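Local coordinates for protein tubulin-specific chaperone A (Saccharomyces cerevisiae, PDB 1QSD) that binds beta-tubulin after its release from the chaperonin and acts as a cofactor in an early step of the tubulin folding pathway, at residues E77-L80 with K81-G85. Sequence-based numbering, arbitrary orientation.
Sequences EQFL and KTYQG
The rings of F79 and Y83 meet at the C-terminal end of helix 45-81 in this helical-bundle chaperone, before the loop leading to helix 90-104. They form an oblique aromatic pair, with planes at 37° and centroids 5.7 Å apart; F79 CE2 lies 3.7 Å from Y83 CD1. One face of the Y83 ring carries the backbone N of G85 over its centre, 3.4 Å above the plane, as the chain curls back across its own tyrosine. One face of the F79 ring has a water above it, offset toward the rim. With CG anti to the backbone N (chi1 176°), F79 carries its ring forward along the helix to Y83 and onto helix 5-39, where both side chains touch L6. Large flat aromatic rings suit this place, packing against the neighbouring helix and each other while the Y83 hydroxyl is hydrogen-bonded to E87 N in the following loop.

L80 turns its branched side chain to A92 and I96 of helix 90-104, joining the third helix to the same helix end. K81 suits the exposed surface: its long aliphatic chain runs back along the last turn, CG 3.6 Å from E77 O, and crosses Q78 obliquely.

At the helix end the bonding spacing tightens from four residues to three: K81 N is shared weakly between E77 O and Q78 O, and T82 N bonds weakly to F79 O. T82 suits its place because its short hydroxyl side chain stays close to the backbone: one water links OG1 to Q78 O, another to F79 O. A type I-like turn with K81 and T82 at its corners is closed by Y83 N bonded to L80 O at 3.2 Å, nearly straight (170°), the donor well above the carbonyl plane.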
ATOM      1  N   GLU A  77      17.278  15.911 -10.086  1.00 20.27           N
ATOM      2  CA  GLU A  77      17.593  17.317 -10.310  1.00 21.89           C
ATOM      3  C   GLU A  77      19.109  17.520 -10.255  1.00 22.95           C
ATOM      4  O   GLU A  77      19.677  18.200 -11.099  1.00 22.64           O
ATOM      5  CB  GLU A  77      16.928  18.195  -9.247  1.00 24.81           C
ATOM      6  CG  GLU A  77      15.392  18.204  -9.278  1.00 32.11           C
ATOM      7  CD  GLU A  77      14.760  19.157  -8.241  1.00 34.71           C
ATOM      8  OE1 GLU A  77      14.913  18.917  -7.018  1.00 37.55           O
ATOM      9  OE2 GLU A  77      14.101  20.140  -8.651  1.00 34.58           O
ATOM     10  N   GLN A  78      19.766  16.949  -9.256  1.00 21.61           N
ATOM     11  CA  GLN A  78      21.216  17.089  -9.148  1.00 24.56           C
ATOM     12  C   GLN A  78      21.962  16.446 -10.334  1.00 22.93           C
ATOM     13  O   GLN A  78      22.919  17.010 -10.871  1.00 22.93           O
ATOM     14  CB  GLN A  78      21.706  16.504  -7.820  1.00 27.08           C
ATOM     15  CG  GLN A  78      23.117  16.954  -7.428  1.00 40.35           C
ATOM     16  CD  GLN A  78      23.249  18.457  -7.008  1.00 47.66           C
ATOM     17  OE1 GLN A  78      24.265  18.850  -6.408  1.00 51.28           O
ATOM     18  NE2 GLN A  78      22.233  19.277  -7.298  1.00 49.30           N
ATOM     19  N   PHE A  79      21.489  15.284 -10.772  1.00 21.30           N
ATOM     20  CA  PHE A  79      22.104  14.584 -11.894  1.00 17.91           C
ATOM     21  C   PHE A  79      22.040  15.470 -13.152  1.00 17.36           C
ATOM     22  O   PHE A  79      23.026  15.622 -13.854  1.00 16.82           O
ATOM     23  CB  PHE A  79      21.370  13.254 -12.108  1.00 16.09           C
ATOM     24  CG  PHE A  79      21.851  12.463 -13.301  1.00 14.18           C
ATOM     25  CD1 PHE A  79      22.967  11.634 -13.205  1.00 12.09           C
ATOM     26  CD2 PHE A  79      21.169  12.525 -14.516  1.00 15.73           C
ATOM     27  CE1 PHE A  79      23.394  10.871 -14.308  1.00 12.22           C
ATOM     28  CE2 PHE A  79      21.597  11.760 -15.632  1.00 16.50           C
ATOM     29  CZ  PHE A  79      22.701  10.939 -15.520  1.00  8.39           C
ATOM     30  N   LEU A  80      20.898  16.111 -13.377  1.00 18.47           N
ATOM     31  CA  LEU A  80      20.704  16.956 -14.535  1.00 19.38           C
ATOM     32  C   LEU A  80      21.579  18.205 -14.580  1.00 21.55           C
ATOM     33  O   LEU A  80      21.932  18.656 -15.661  1.00 25.49           O
ATOM     34  CB  LEU A  80      19.230  17.339 -14.674  1.00 19.53           C
ATOM     35  CG  LEU A  80      18.268  16.240 -15.123  1.00 21.86           C
ATOM     36  CD1 LEU A  80      16.820  16.741 -15.001  1.00 19.69           C
ATOM     37  CD2 LEU A  80      18.595  15.824 -16.570  1.00 19.56           C
ATOM     38  N   LYS A  81      21.943  18.767 -13.434  1.00 23.10           N
ATOM     39  CA  LYS A  81      22.787  19.968 -13.413  1.00 26.47           C
ATOM     40  C   LYS A  81      24.133  19.816 -14.091  1.00 27.49           C
ATOM     41  O   LYS A  81      24.742  20.809 -14.474  1.00 30.06           O
ATOM     42  CB  LYS A  81      23.059  20.446 -11.993  1.00 28.58           C
ATOM     43  CG  LYS A  81      21.891  21.083 -11.328  1.00 35.54           C
ATOM     44  CD  LYS A  81      22.270  21.503  -9.926  1.00 40.07           C
ATOM     45  CE  LYS A  81      21.037  21.733  -9.076  1.00 42.91           C
ATOM     46  NZ  LYS A  81      21.406  21.991  -7.662  1.00 46.00           N
ATOM     47  N   THR A  82      24.622  18.584 -14.188  1.00 28.17           N
ATOM     48  CA  THR A  82      25.922  18.326 -14.791  1.00 27.37           C
ATOM     49  C   THR A  82      25.851  17.336 -15.941  1.00 26.95           C
ATOM     50  O   THR A  82      26.882  16.797 -16.350  1.00 24.32           O
ATOM     51  CB  THR A  82      26.928  17.777 -13.752  1.00 29.42           C
ATOM     52  OG1 THR A  82      26.361  16.628 -13.100  1.00 34.26           O
ATOM     53  CG2 THR A  82      27.282  18.842 -12.705  1.00 27.11           C
ATOM     54  N   TYR A  83      24.653  17.123 -16.478  1.00 25.50           N
ATOM     55  CA  TYR A  83      24.477  16.190 -17.572  1.00 27.32           C
ATOM     56  C   TYR A  83      25.030  16.721 -18.896  1.00 30.10           C
ATOM     57  O   TYR A  83      24.737  17.848 -19.299  1.00 30.72           O
ATOM     58  CB  TYR A  83      23.001  15.840 -17.739  1.00 25.41           C
ATOM     59  CG  TYR A  83      22.734  14.766 -18.766  1.00 22.15           C
ATOM     60  CD1 TYR A  83      23.164  13.460 -18.557  1.00 23.16           C
ATOM     61  CD2 TYR A  83      22.040  15.055 -19.929  1.00 22.32           C
ATOM     62  CE1 TYR A  83      22.901  12.462 -19.487  1.00 23.32           C
ATOM     63  CE2 TYR A  83      21.767  14.074 -20.857  1.00 24.48           C
ATOM     64  CZ  TYR A  83      22.202  12.777 -20.630  1.00 25.67           C
ATOM     65  OH  TYR A  83      21.924  11.799 -21.547  1.00 28.41           O
ATOM     66  N   GLN A  84      25.835  15.895 -19.569  1.00 31.94           N
ATOM     67  CA  GLN A  84      26.426  16.255 -20.852  1.00 32.12           C
ATOM     68  C   GLN A  84      26.107  15.256 -21.935  1.00 32.31           C
ATOM     69  O   GLN A  84      26.629  15.345 -23.032  1.00 33.45           O
ATOM     70  CB  GLN A  84      27.935  16.366 -20.734  1.00 36.45           C
ATOM     71  CG  GLN A  84      28.387  17.560 -19.944  1.00 45.12           C
ATOM     72  CD  GLN A  84      29.834  17.889 -20.199  1.00 49.55           C
ATOM     73  OE1 GLN A  84      30.172  18.559 -21.185  1.00 52.20           O
ATOM     74  NE2 GLN A  84      30.710  17.388 -19.339  1.00 50.44           N
ATOM     75  N   GLY A  85      25.234  14.307 -21.645  1.00 31.20           N
ATOM     76  CA  GLY A  85      24.900  13.311 -22.637  1.00 30.15           C
ATOM     77  C   GLY A  85      24.127  13.823 -23.836  1.00 32.85           C
ATOM     78  O   GLY A  85      23.821  15.009 -23.988  1.00 33.55           O
TER
HETATM   79  O   HOH W   1      26.062  16.594 -10.571  1.00 47.26           O
HETATM   80  O   HOH W   2      25.382  14.313 -14.050  1.00 13.95           O